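Local coordinates for protein multiheme cytochrome cf (Carboxydothermus ferrireducens DSM 11255, PDB 6QVM) that probably carries electrons through a chain of eleven c-type hemes to insoluble extracellular Fe(III), as a reductase inserted in the bacterial S-layer, at residues A379-T382 / C383-C386; H414-S417 / L418-I421; Q437-R440 / T441-D445. All blocks are in the same frame, centred on the assembly; numbering follows the deposited sequence.

Contact 1 of 3, residues A379-T382 / C383-C386; sequences ASAT and CEKC. With CA (calcium ion), chain S; HEC (heme c), chain J.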
ATOM      1  N   ALA A 379      -3.469   0.724  10.731  1.00 29.32           N
ATOM      2  CA  ALA A 379      -4.343  -0.193  11.444  1.00 32.67           C
ATOM      3  C   ALA A 379      -4.841  -1.284  10.507  1.00 31.88           C
ATOM      4  O   ALA A 379      -5.038  -1.062   9.309  1.00 37.54           O
ATOM      5  CB  ALA A 379      -5.530   0.557  12.050  1.00 25.57           C
ATOM      6  N   SER A 380      -5.041  -2.476  11.070  1.00 36.56           N
ATOM      7  CA  SER A 380      -5.449  -3.624  10.267  1.00 36.23           C
ATOM      8  C   SER A 380      -6.786  -3.405   9.578  1.00 33.79           C
ATOM      9  O   SER A 380      -7.072  -4.081   8.586  1.00 40.85           O
ATOM     10  CB  SER A 380      -5.525  -4.872  11.142  1.00 37.59           C
ATOM     11  OG  SER A 380      -4.251  -5.194  11.666  1.00 45.84           O
ATOM     12  N   ALA A 381      -7.606  -2.482  10.083  1.00 28.88           N
ATOM     13  CA  ALA A 381      -8.908  -2.235   9.473  1.00 28.61           C
ATOM     14  C   ALA A 381      -8.773  -1.733   8.042  1.00 26.78           C
ATOM     15  O   ALA A 381      -9.698  -1.893   7.239  1.00 29.08           O
ATOM     16  CB  ALA A 381      -9.697  -1.232  10.314  1.00 18.98           C
ATOM     17  N   THR A 382      -7.636  -1.114   7.711  1.00 22.43           N
ATOM     18  CA  THR A 382      -7.396  -0.686   6.334  1.00 24.88           C
ATOM     19  C   THR A 382      -7.453  -1.873   5.379  1.00 28.97           C
ATOM     20  O   THR A 382      -7.945  -1.758   4.250  1.00 29.29           O
ATOM     21  CB  THR A 382      -6.050   0.026   6.241  1.00 26.57           C
ATOM     22  OG1 THR A 382      -6.084   1.208   7.051  1.00 32.92           O
ATOM     23  CG2 THR A 382      -5.726   0.409   4.805  1.00 22.83           C
ATOM     24  N   CYS A 383      -6.991  -3.036   5.834  1.00 22.44           N
ATOM     25  CA  CYS A 383      -6.966  -4.242   5.016  1.00 21.55           C
ATOM     26  C   CYS A 383      -8.155  -5.162   5.256  1.00 25.03           C
ATOM     27  O   CYS A 383      -8.578  -5.871   4.334  1.00 26.58           O
ATOM     28  CB  CYS A 383      -5.680  -5.032   5.276  1.00 22.40           C
ATOM     29  SG  CYS A 383      -4.222  -4.008   5.564  1.00 29.16           S
ATOM     30  N   GLU A 384      -8.712  -5.154   6.468  1.00 30.02           N
ATOM     31  CA  GLU A 384      -9.735  -6.124   6.836  1.00 32.93           C
ATOM     32  C   GLU A 384     -11.054  -5.909   6.107  1.00 26.51           C
ATOM     33  O   GLU A 384     -11.879  -6.824   6.078  1.00 29.81           O
ATOM     34  CB  GLU A 384      -9.973  -6.089   8.346  1.00 36.16           C
ATOM     35  CG  GLU A 384      -8.933  -6.849   9.154  1.00 41.27           C
ATOM     36  CD  GLU A 384      -8.992  -6.516  10.632  1.00 42.43           C
ATOM     37  OE1 GLU A 384      -9.273  -5.349  10.971  1.00 53.21           O
ATOM     38  OE2 GLU A 384      -8.766  -7.421  11.458  1.00 47.84           O
ATOM     39  N   LYS A 385     -11.283  -4.732   5.523  1.00 29.51           N
ATOM     40  CA  LYS A 385     -12.542  -4.525   4.817  1.00 25.78           C
ATOM     41  C   LYS A 385     -12.632  -5.370   3.554  1.00 26.50           C
ATOM     42  O   LYS A 385     -13.734  -5.556   3.028  1.00 24.69           O
ATOM     43  CB  LYS A 385     -12.726  -3.044   4.489  1.00 27.72           C
ATOM     44  CG  LYS A 385     -11.599  -2.436   3.685  1.00 29.81           C
ATOM     45  CD  LYS A 385     -11.407  -0.974   4.072  1.00 36.48           C
ATOM     46  CE  LYS A 385     -11.179  -0.085   2.852  1.00 39.62           C
ATOM     47  NZ  LYS A 385     -11.143   1.362   3.209  1.00 41.90           N
ATOM     48  N   CYS A 386     -11.504  -5.880   3.062  1.00 26.59           N
ATOM     49  CA  CYS A 386     -11.474  -6.895   2.014  1.00 27.53           C
ATOM     50  C   CYS A 386     -10.965  -8.240   2.510  1.00 28.24           C
ATOM     51  O   CYS A 386     -11.552  -9.272   2.185  1.00 34.47           O
ATOM     52  CB  CYS A 386     -10.608  -6.433   0.838  1.00 26.09           C
ATOM     53  SG  CYS A 386     -11.137  -4.887   0.065  1.00 32.06           S
TER
HETATM   54 CA    CA S 722     -10.145  -9.112  12.437  1.00 38.72          CA
HETATM   55 FE   HEC J 706      -5.106  -7.257  -0.264  1.00 22.82          FE
HETATM   56  CHA HEC J 706      -4.156  -9.702  -2.431  1.00 20.75           C
HETATM   57  CHB HEC J 706      -2.352  -7.942   1.702  1.00 22.39           C
HETATM   58  CHC HEC J 706      -5.740  -4.446   1.616  1.00 23.10           C
HETATM   59  CHD HEC J 706      -8.159  -6.897  -1.843  1.00 21.19           C
HETATM   60  NA  HEC J 706      -3.540  -8.560  -0.346  1.00 25.45           N
HETATM   61  C1A HEC J 706      -3.369  -9.529  -1.314  1.00 24.65           C
HETATM   62  C2A HEC J 706      -2.220 -10.334  -0.951  1.00 27.75           C
HETATM   63  C3A HEC J 706      -1.724  -9.851   0.192  1.00 26.70           C
HETATM   64  C4A HEC J 706      -2.548  -8.732   0.596  1.00 24.87           C
HETATM   65  CMA HEC J 706      -0.502 -10.406   0.950  1.00 24.37           C
HETATM   66  CAA HEC J 706      -1.680 -11.538  -1.752  1.00 22.42           C
HETATM   67  CBA HEC J 706      -0.580 -11.060  -2.694  1.00 30.42           C
HETATM   68  CGA HEC J 706       0.036 -12.262  -3.360  1.00 43.84           C
HETATM   69  O1A HEC J 706      -0.710 -13.219  -3.714  1.00 39.84           O
HETATM   70  O2A HEC J 706       1.280 -12.257  -3.543  1.00 41.83           O
HETATM   71  NB  HEC J 706      -4.219  -6.367   1.361  1.00 18.42           N
HETATM   72  C1B HEC J 706      -3.055  -6.788   1.981  1.00 22.60           C
HETATM   73  C2B HEC J 706      -2.701  -5.810   2.985  1.00 20.29           C
HETATM   74  C3B HEC J 706      -3.642  -4.843   2.974  1.00 18.34           C
HETATM   75  C4B HEC J 706      -4.614  -5.177   1.943  1.00 19.60           C
HETATM   76  CMB HEC J 706      -1.470  -5.949   3.910  1.00 24.03           C
HETATM   77  CAB HEC J 706      -3.704  -3.586   3.878  1.00 30.02           C
HETATM   78  CBB HEC J 706      -2.447  -2.689   3.744  1.00 19.83           C
HETATM   79  NC  HEC J 706      -6.689  -5.962  -0.101  1.00 19.12           N
HETATM   80  C1C HEC J 706      -6.697  -4.814   0.680  1.00 17.92           C
HETATM   81  C2C HEC J 706      -7.906  -4.064   0.375  1.00 17.97           C
HETATM   82  C3C HEC J 706      -8.552  -4.702  -0.631  1.00 20.22           C
HETATM   83  C4C HEC J 706      -7.813  -5.931  -0.913  1.00 20.82           C
HETATM   84  CMC HEC J 706      -8.265  -2.687   0.987  1.00 16.37           C
HETATM   85  CAC HEC J 706      -9.900  -4.312  -1.313  1.00 25.65           C
HETATM   86  CBC HEC J 706      -9.886  -2.914  -1.979  1.00 21.70           C
HETATM   87  ND  HEC J 706      -6.017  -8.158  -1.880  1.00 18.96           N
HETATM   88  C1D HEC J 706      -7.292  -7.845  -2.358  1.00 21.11           C
HETATM   89  C2D HEC J 706      -7.574  -8.699  -3.487  1.00 23.80           C
HETATM   90  C3D HEC J 706      -6.325  -9.568  -3.665  1.00 24.02           C
HETATM   91  C4D HEC J 706      -5.410  -9.164  -2.627  1.00 22.53           C
HETATM   92  CMD HEC J 706      -8.855  -8.736  -4.342  1.00 26.00           C
HETATM   93  CAD HEC J 706      -6.077 -10.634  -4.744  1.00 24.10           C
HETATM   94  CBD HEC J 706      -5.266  -9.922  -5.832  1.00 26.78           C
HETATM   95  CGD HEC J 706      -5.077 -10.780  -7.056  1.00 33.65           C
HETATM   96  O1D HEC J 706      -5.155 -12.029  -6.919  1.00 33.09           O
HETATM   97  O2D HEC J 706      -4.838 -10.214  -8.158  1.00 34.62           O
HETATM   98  O   HOH W   1      -8.271   0.660   2.937  1.00 50.68           O
HETATM   99  O   HOH W   2     -11.886  -7.668  11.350  1.00 44.85           O
HETATM  100  O   HOH W   3     -11.573 -10.588  11.052  1.00 37.35           O
HETATM  101  O   HOH W   4     -11.248  -7.540  14.251  1.00 43.17           O
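S380 meets C383 and E384 through its carbonyl, which takes both of their N-H groups in a short, weakly bonded helical turn. The two bonds differ in direction: E384 N lies 2.9 Å from S380 O and in the carbonyl plane, whereas C383 N, also bound to S380 O, sits 54° above it. This turn opens a heme-binding CXXCH motif, and on its buried side it is tied to the heme by two thioether bonds. C383 SG is bonded to CAB of the heme of chain J at 1.8 Å and C386 SG to CAC of the same heme at 1.9 Å, so the helical turn and the porphyrin are fixed as one unit.

E384 leaves by another side. Its CG is turned away from its own carbonyl carbon (chi1 -80°) and its extended chain passes beside S380, carrying OE2 to the calcium ion at 2.4 Å. N398, G395, D399 and three waters complete the metal site.

The looser side belongs to A381 and K385. A381 is exposed, and the bent chain of K385 lies with CD 3.6 Å from T382 O; a water donates to that oxygen and bonds only weakly to K385 NZ.

Around helix 381-384, S380 OG hydrogen-bonds to Y397 OH, just ahead of strand 400-403, A379 and S380 rest on the loop leading to helix 473-476, and the backbone of K385 pairs with I328 between strands 319-320 and 333-336.

Contact 2 of 3, residues H414-S417 / L418-I421; sequences HGIS and LQTI. With HEC (heme c), chain M.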
ATOM      1  N   HIS A 414      -1.438 -11.695  18.653  1.00 48.30           N
ATOM      2  CA  HIS A 414      -0.781 -10.617  17.922  1.00 41.91           C
ATOM      3  C   HIS A 414      -1.635  -9.354  17.877  1.00 42.69           C
ATOM      4  O   HIS A 414      -1.094  -8.259  17.693  1.00 45.52           O
ATOM      5  CB  HIS A 414      -0.437 -11.057  16.498  1.00 38.32           C
ATOM      6  CG  HIS A 414       0.629 -12.108  16.427  1.00 38.73           C
ATOM      7  ND1 HIS A 414       0.365 -13.419  16.088  1.00 35.91           N
ATOM      8  CD2 HIS A 414       1.963 -12.041  16.651  1.00 40.64           C
ATOM      9  CE1 HIS A 414       1.491 -14.115  16.110  1.00 43.09           C
ATOM     10  NE2 HIS A 414       2.475 -13.302  16.448  1.00 41.24           N
ATOM     11  N   GLY A 415      -2.951  -9.484  18.046  1.00 33.68           N
ATOM     12  CA  GLY A 415      -3.812  -8.316  17.988  1.00 46.80           C
ATOM     13  C   GLY A 415      -3.722  -7.459  19.237  1.00 55.86           C
ATOM     14  O   GLY A 415      -3.729  -6.229  19.158  1.00 54.59           O
ATOM     15  N   ILE A 416      -3.669  -8.097  20.404  1.00 54.61           N
ATOM     16  CA  ILE A 416      -3.615  -7.405  21.678  1.00 53.71           C
ATOM     17  C   ILE A 416      -2.183  -7.122  22.119  1.00 59.89           C
ATOM     18  O   ILE A 416      -1.959  -6.815  23.291  1.00 50.87           O
ATOM     19  CB  ILE A 416      -4.381  -8.179  22.764  1.00 58.98           C
ATOM     20  CG1 ILE A 416      -3.644  -9.463  23.130  1.00 62.26           C
ATOM     21  CG2 ILE A 416      -5.789  -8.513  22.300  1.00 51.50           C
ATOM     22  CD1 ILE A 416      -4.457 -10.447  23.956  1.00 58.27           C
ATOM     23  N   SER A 417      -1.204  -7.231  21.211  1.00 53.93           N
ATOM     24  CA  SER A 417       0.199  -7.135  21.602  1.00 60.20           C
ATOM     25  C   SER A 417       0.493  -5.859  22.363  1.00 62.42           C
ATOM     26  O   SER A 417       1.373  -5.846  23.222  1.00 61.08           O
ATOM     27  CB  SER A 417       1.105  -7.219  20.376  1.00 52.37           C
ATOM     28  OG  SER A 417       1.222  -5.954  19.721  1.00 48.80           O
ATOM     29  N   LEU A 418      -0.197  -4.765  22.035  1.00 60.37           N
ATOM     30  CA  LEU A 418       0.132  -3.477  22.643  1.00 67.11           C
ATOM     31  C   LEU A 418      -0.521  -3.315  24.010  1.00 76.94           C
ATOM     32  O   LEU A 418       0.131  -2.900  24.974  1.00 78.59           O
ATOM     33  CB  LEU A 418      -0.286  -2.345  21.710  1.00 61.44           C
ATOM     34  CG  LEU A 418      -0.388  -0.973  22.358  1.00 61.20           C
ATOM     35  CD1 LEU A 418       0.912  -0.184  22.230  1.00 54.07           C
ATOM     36  CD2 LEU A 418      -1.567  -0.202  21.783  1.00 64.79           C
ATOM     37  N   GLN A 419      -1.817  -3.603  24.106  1.00 61.09           N
ATOM     38  CA  GLN A 419      -2.499  -3.430  25.383  1.00 78.20           C
ATOM     39  C   GLN A 419      -2.010  -4.419  26.439  1.00 76.12           C
ATOM     40  O   GLN A 419      -2.267  -4.218  27.632  1.00 80.15           O
ATOM     41  CB  GLN A 419      -4.019  -3.541  25.194  1.00 70.22           C
ATOM     42  CG  GLN A 419      -4.568  -4.952  25.188  1.00 74.80           C
ATOM     43  CD  GLN A 419      -5.949  -5.018  24.576  1.00 89.49           C
ATOM     44  OE1 GLN A 419      -6.226  -4.344  23.586  1.00 89.10           O
ATOM     45  NE2 GLN A 419      -6.829  -5.822  25.166  1.00 84.32           N
ATOM     46  N   THR A 420      -1.306  -5.474  26.029  1.00 69.37           N
ATOM     47  CA  THR A 420      -0.575  -6.290  26.989  1.00 68.03           C
ATOM     48  C   THR A 420       0.472  -5.455  27.716  1.00 71.30           C
ATOM     49  O   THR A 420       0.629  -5.562  28.938  1.00 78.35           O
ATOM     50  CB  THR A 420       0.079  -7.473  26.274  1.00 66.86           C
ATOM     51  OG1 THR A 420      -0.923  -8.427  25.901  1.00 71.07           O
ATOM     52  CG2 THR A 420       1.128  -8.135  27.161  1.00 65.85           C
ATOM     53  N   ILE A 421       1.176  -4.592  26.980  1.00 86.04           N
ATOM     54  CA  ILE A 421       2.174  -3.725  27.596  1.00 87.26           C
ATOM     55  C   ILE A 421       1.502  -2.593  28.365  1.00 97.19           C
ATOM     56  O   ILE A 421       2.020  -2.136  29.391  1.00107.22           O
ATOM     57  CB  ILE A 421       3.143  -3.187  26.527  1.00 89.83           C
ATOM     58  CG1 ILE A 421       3.659  -4.333  25.658  1.00 85.96           C
ATOM     59  CG2 ILE A 421       4.304  -2.460  27.177  1.00 85.48           C
ATOM     60  CD1 ILE A 421       4.529  -5.324  26.394  1.00 77.99           C
TER
HETATM   61 FE   HEC M 709       4.260 -13.886  17.181  1.00 35.36          FE
HETATM   62  CHA HEC M 709       2.165 -14.256  19.867  1.00 32.78           C
HETATM   63  CHB HEC M 709       3.814 -17.197  16.375  1.00 35.14           C
HETATM   64  CHC HEC M 709       5.784 -13.340  14.165  1.00 33.42           C
HETATM   65  CHD HEC M 709       5.422 -10.906  18.381  1.00 33.42           C
HETATM   66  NA  HEC M 709       3.232 -15.440  17.984  1.00 28.15           N
HETATM   67  C1A HEC M 709       2.385 -15.367  19.075  1.00 34.07           C
HETATM   68  C2A HEC M 709       1.769 -16.668  19.237  1.00 32.13           C
HETATM   69  C3A HEC M 709       2.223 -17.474  18.277  1.00 31.67           C
HETATM   70  C4A HEC M 709       3.155 -16.721  17.477  1.00 34.49           C
HETATM   71  CMA HEC M 709       1.831 -18.948  18.073  1.00 39.49           C
HETATM   72  CAA HEC M 709       0.733 -17.039  20.311  1.00 31.25           C
HETATM   73  CBA HEC M 709      -0.599 -16.786  19.600  1.00 34.70           C
HETATM   74  CGA HEC M 709      -1.782 -17.131  20.459  1.00 48.15           C
HETATM   75  O1A HEC M 709      -1.634 -17.961  21.397  1.00 57.90           O
HETATM   76  O2A HEC M 709      -2.879 -16.573  20.186  1.00 52.74           O
HETATM   77  NB  HEC M 709       4.740 -15.063  15.566  1.00 32.73           N
HETATM   78  C1B HEC M 709       4.375 -16.389  15.403  1.00 35.59           C
HETATM   79  C2B HEC M 709       4.692 -16.776  14.042  1.00 36.77           C
HETATM   80  C3B HEC M 709       5.253 -15.709  13.429  1.00 41.53           C
HETATM   81  C4B HEC M 709       5.286 -14.610  14.380  1.00 36.90           C
HETATM   82  CMB HEC M 709       4.471 -18.199  13.473  1.00 37.15           C
HETATM   83  CAB HEC M 709       5.770 -15.620  11.971  1.00 38.40           C
HETATM   84  CBB HEC M 709       4.627 -15.839  10.951  1.00 34.58           C
HETATM   85  NC  HEC M 709       5.461 -12.442  16.452  1.00 32.03           N
HETATM   86  C1C HEC M 709       5.886 -12.350  15.133  1.00 35.48           C
HETATM   87  C2C HEC M 709       6.461 -11.028  14.931  1.00 34.29           C
HETATM   88  C3C HEC M 709       6.290 -10.321  16.078  1.00 33.17           C
HETATM   89  C4C HEC M 709       5.697 -11.222  17.063  1.00 34.31           C
HETATM   90  CMC HEC M 709       6.956 -10.506  13.559  1.00 29.04           C
HETATM   91  CAC HEC M 709       6.732  -8.863  16.414  1.00 40.70           C
HETATM   92  CBC HEC M 709       6.171  -7.798  15.443  1.00 36.66           C
HETATM   93  ND  HEC M 709       3.835 -12.740  18.870  1.00 34.41           N
HETATM   94  C1D HEC M 709       4.485 -11.547  19.171  1.00 33.89           C
HETATM   95  C2D HEC M 709       4.018 -11.073  20.448  1.00 35.60           C
HETATM   96  C3D HEC M 709       2.986 -12.120  20.923  1.00 39.46           C
HETATM   97  C4D HEC M 709       2.949 -13.118  19.874  1.00 32.52           C
HETATM   98  CMD HEC M 709       4.506  -9.778  21.130  1.00 34.21           C
HETATM   99  CAD HEC M 709       2.150 -12.177  22.228  1.00 56.03           C
HETATM  100  CBD HEC M 709       1.668 -10.806  22.708  1.00 82.83           C
HETATM  101  CGD HEC M 709       0.530 -10.966  23.687  1.00 86.02           C
HETATM  102  O1D HEC M 709       0.463 -12.009  24.393  1.00 89.52           O
HETATM  103  O2D HEC M 709      -0.313 -10.035  23.768  1.00 75.81           O
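I416 and T420, one helical turn apart, converge on the same heme propionate at the start of helix 417-422, just after H414, an axial ligand in a bis-histidine heme c site. The two side chains slant across one another. I416 brings CG1 alongside the propionate, 3.4 Å from O2D of the heme of chain M, while T420 gives its hydroxyl proton to that same oxygen over 2.7 Å. With chi1 at -73°, T420 OG1 points away from its own carbonyl carbon and faces this carboxylate. Their backbones are joined as well: T420 N bonds to I416 O at 3.1 Å, a link that spans the first turn.

Q419 comes to I416 from another side, its amide carbon CD lying 4.0 Å from I416 CB; Q419 itself is exposed. S417 OG bonds to the carbonyl oxygen of H435. K562 also hydrogen-bonds to this heme and, if it does so at a propionate, could help to balance its charge.

H414 stands on the porphyrin, with F561 meeting its ring at a steep angle; its NE2 lies 2.0 Å from the heme iron, whose other axial nitrogen is NE2 of H501.

Contact 3 of 3, residues Q437-R440 / T441-D445; sequences QDYR and TALED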
ATOM      1  N   GLN A 437       3.140  -1.585  16.398  1.00 56.96           N
ATOM      2  CA  GLN A 437       3.447  -1.254  15.009  1.00 46.70           C
ATOM      3  C   GLN A 437       3.870   0.202  14.864  1.00 54.54           C
ATOM      4  O   GLN A 437       4.863   0.500  14.192  1.00 48.63           O
ATOM      5  CB  GLN A 437       2.249  -1.557  14.112  1.00 41.67           C
ATOM      6  CG  GLN A 437       2.311  -0.891  12.744  1.00 35.49           C
ATOM      7  CD  GLN A 437       3.472  -1.385  11.902  1.00 43.12           C
ATOM      8  OE1 GLN A 437       4.033  -2.451  12.155  1.00 46.82           O
ATOM      9  NE2 GLN A 437       3.845  -0.606  10.898  1.00 46.11           N
ATOM     10  N   ASP A 438       3.128   1.131  15.478  1.00 62.34           N
ATOM     11  CA  ASP A 438       3.482   2.536  15.323  1.00 57.01           C
ATOM     12  C   ASP A 438       4.751   2.903  16.079  1.00 62.07           C
ATOM     13  O   ASP A 438       5.363   3.925  15.757  1.00 56.32           O
ATOM     14  CB  ASP A 438       2.317   3.443  15.740  1.00 58.12           C
ATOM     15  CG  ASP A 438       1.700   3.044  17.061  1.00 66.92           C
ATOM     16  OD1 ASP A 438       1.894   1.892  17.490  1.00 68.61           O
ATOM     17  OD2 ASP A 438       1.001   3.882  17.668  1.00 73.74           O
ATOM     18  N   TYR A 439       5.168   2.098  17.061  1.00 56.28           N
ATOM     19  CA  TYR A 439       6.489   2.298  17.646  1.00 62.13           C
ATOM     20  C   TYR A 439       7.579   1.898  16.664  1.00 65.76           C
ATOM     21  O   TYR A 439       8.561   2.623  16.485  1.00 62.98           O
ATOM     22  CB  TYR A 439       6.642   1.511  18.944  1.00 65.71           C
ATOM     23  CG  TYR A 439       8.073   1.522  19.471  1.00 61.44           C
ATOM     24  CD1 TYR A 439       8.973   0.506  19.149  1.00 66.50           C
ATOM     25  CD2 TYR A 439       8.525   2.555  20.281  1.00 67.93           C
ATOM     26  CE1 TYR A 439      10.271   0.522  19.617  1.00 68.91           C
ATOM     27  CE2 TYR A 439       9.821   2.575  20.757  1.00 70.69           C
ATOM     28  CZ  TYR A 439      10.690   1.558  20.425  1.00 69.19           C
ATOM     29  OH  TYR A 439      11.982   1.584  20.903  1.00 77.85           O
ATOM     30  N   ARG A 440       7.429   0.726  16.041  1.00 55.21           N
ATOM     31  CA  ARG A 440       8.482   0.193  15.181  1.00 52.24           C
ATOM     32  C   ARG A 440       8.772   1.124  14.012  1.00 53.49           C
ATOM     33  O   ARG A 440       9.930   1.278  13.607  1.00 56.87           O
ATOM     34  CB  ARG A 440       8.098  -1.200  14.686  1.00 52.75           C
ATOM     35  CG  ARG A 440       8.098  -2.257  15.779  1.00 54.99           C
ATOM     36  CD  ARG A 440       7.383  -3.522  15.335  1.00 54.10           C
ATOM     37  NE  ARG A 440       7.965  -4.084  14.118  1.00 53.23           N
ATOM     38  CZ  ARG A 440       8.946  -4.983  14.101  1.00 53.06           C
ATOM     39  NH1 ARG A 440       9.418  -5.437  12.947  1.00 45.61           N
ATOM     40  NH2 ARG A 440       9.460  -5.427  15.239  1.00 51.84           N
ATOM     41  N   THR A 441       7.735   1.759  13.459  1.00 48.91           N
ATOM     42  CA  THR A 441       7.948   2.707  12.371  1.00 50.66           C
ATOM     43  C   THR A 441       8.461   4.042  12.895  1.00 56.42           C
ATOM     44  O   THR A 441       9.325   4.660  12.270  1.00 55.49           O
ATOM     45  CB  THR A 441       6.664   2.905  11.573  1.00 48.18           C
ATOM     46  OG1 THR A 441       5.630   3.381  12.444  1.00 51.84           O
ATOM     47  CG2 THR A 441       6.235   1.595  10.929  1.00 45.12           C
ATOM     48  N   ALA A 442       7.946   4.495  14.042  1.00 66.51           N
ATOM     49  CA  ALA A 442       8.448   5.728  14.641  1.00 67.06           C
ATOM     50  C   ALA A 442       9.931   5.608  14.961  1.00 76.22           C
ATOM     51  O   ALA A 442      10.725   6.500  14.637  1.00 77.11           O
ATOM     52  CB  ALA A 442       7.645   6.067  15.895  1.00 61.11           C
ATOM     53  N   LEU A 443      10.322   4.500  15.596  1.00 71.18           N
ATOM     54  CA  LEU A 443      11.729   4.260  15.900  1.00 71.47           C
ATOM     55  C   LEU A 443      12.573   4.254  14.633  1.00 74.01           C
ATOM     56  O   LEU A 443      13.611   4.919  14.560  1.00 90.96           O
ATOM     57  CB  LEU A 443      11.878   2.938  16.650  1.00 62.83           C
ATOM     58  CG  LEU A 443      13.287   2.350  16.763  1.00 69.22           C
ATOM     59  CD1 LEU A 443      14.249   3.331  17.413  1.00 61.84           C
ATOM     60  CD2 LEU A 443      13.254   1.040  17.535  1.00 58.91           C
ATOM     61  N   GLU A 444      12.141   3.495  13.624  1.00 71.49           N
ATOM     62  CA  GLU A 444      12.888   3.431  12.372  1.00 75.47           C
ATOM     63  C   GLU A 444      12.986   4.797  11.700  1.00 74.17           C
ATOM     64  O   GLU A 444      13.956   5.066  10.981  1.00 71.34           O
ATOM     65  CB  GLU A 444      12.245   2.402  11.443  1.00 77.28           C
ATOM     66  CG  GLU A 444      12.054   2.872  10.017  1.00105.20           C
ATOM     67  CD  GLU A 444      12.279   1.763   9.005  1.00116.27           C
ATOM     68  OE1 GLU A 444      11.780   0.636   9.217  1.00114.11           O
ATOM     69  OE2 GLU A 444      12.969   2.020   7.996  1.00116.69           O
ATOM     70  N   ASP A 445      12.002   5.673  11.931  1.00 81.02           N
ATOM     71  CA  ASP A 445      12.088   7.035  11.409  1.00 84.40           C
ATOM     72  C   ASP A 445      13.143   7.857  12.140  1.00 96.53           C
ATOM     73  O   ASP A 445      13.786   8.717  11.530  1.00 94.08           O
ATOM     74  CB  ASP A 445      10.727   7.724  11.500  1.00 83.18           C
ATOM     75  CG  ASP A 445       9.808   7.344  10.360  1.00 83.94           C
ATOM     76  OD1 ASP A 445      10.293   6.732   9.383  1.00 67.65           O
ATOM     77  OD2 ASP A 445       8.600   7.647  10.441  1.00 69.96           O
TER
HETATM   78  O   HOH W   5       4.927   5.867  13.609  1.00 49.76           O
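Y439 and L443 carry the apolar part of this turn of helix 437-449. Both side chains leave the helix with CG opposite the backbone N (chi1 171° for Y439, 166° for L443), and the leucine lies over the tyrosine ring at an angle. L443 CB lies 4.1 Å above one face of the Y439 ring, displaced toward the rim, and L443 CD2 comes to 3.7 Å from Y439 CE1 and reaches on to the phenolic end. F467 meets the same ring edge-to-face, and V429 and L432 also touch this tyrosine.

Backbone bonds of the ordinary i to i+4 kind hold the turn. The straightest runs from L443 N to Y439 O, at 2.7 Å and 174°; T441 N, A442 N and E444 N make the corresponding, less straight bonds to the carbonyls of Q437, D438 and R440.

Polar side chains occupy other sides. Q437 bends at its second torsion so that its amide crosses T441 at about a right angle, with NE2 3.2 Å from T441 CG2, while its OE1 bonds to T475 OG1. One water bridges D438 O and T441 OG1, at 2.9 Å from the carbonyl and 2.8 Å from the hydroxyl; it gives its proton to the carbonyl. The D438 carboxylate takes the backbone N-H groups of K468 and L469 outside the turn. R440 forms a salt bridge with E499 and bonds to the carbonyl of E433.

The chemistry therefore divides the turn by side: the Y439 ring and L443 are buried in an apolar layer, with the phenol OH weakly hydrogen-bonded to N459, whereas D438 and R440 spend their charges on neighbouring segments. With both its oxygens bonded to backbone N-H groups, the D438 carboxylate probably anchors the helix start to the 467-470 loop.

Overall arrangement
All three contacts are local turns in series along the chain, so none encloses another, none crosses another and none closes a long loop. Contact 1 comes first, in helix 381-384, joining its covalently bound heme to the calcium site. The chain then passes through strands 400-403 and 410-411 to contact 2, where it enters helix 417-422 beside another heme, and continues to contact 3 in helix 437-449. Contacts 2 and 3 approach to about 5 Å between nearest atoms without touching. What links them is the segment before helix 473-476: L469 and T472 serve contacts 1 and 3, while I471 lies against contact 2. Y397 likewise touches both S380 and H414.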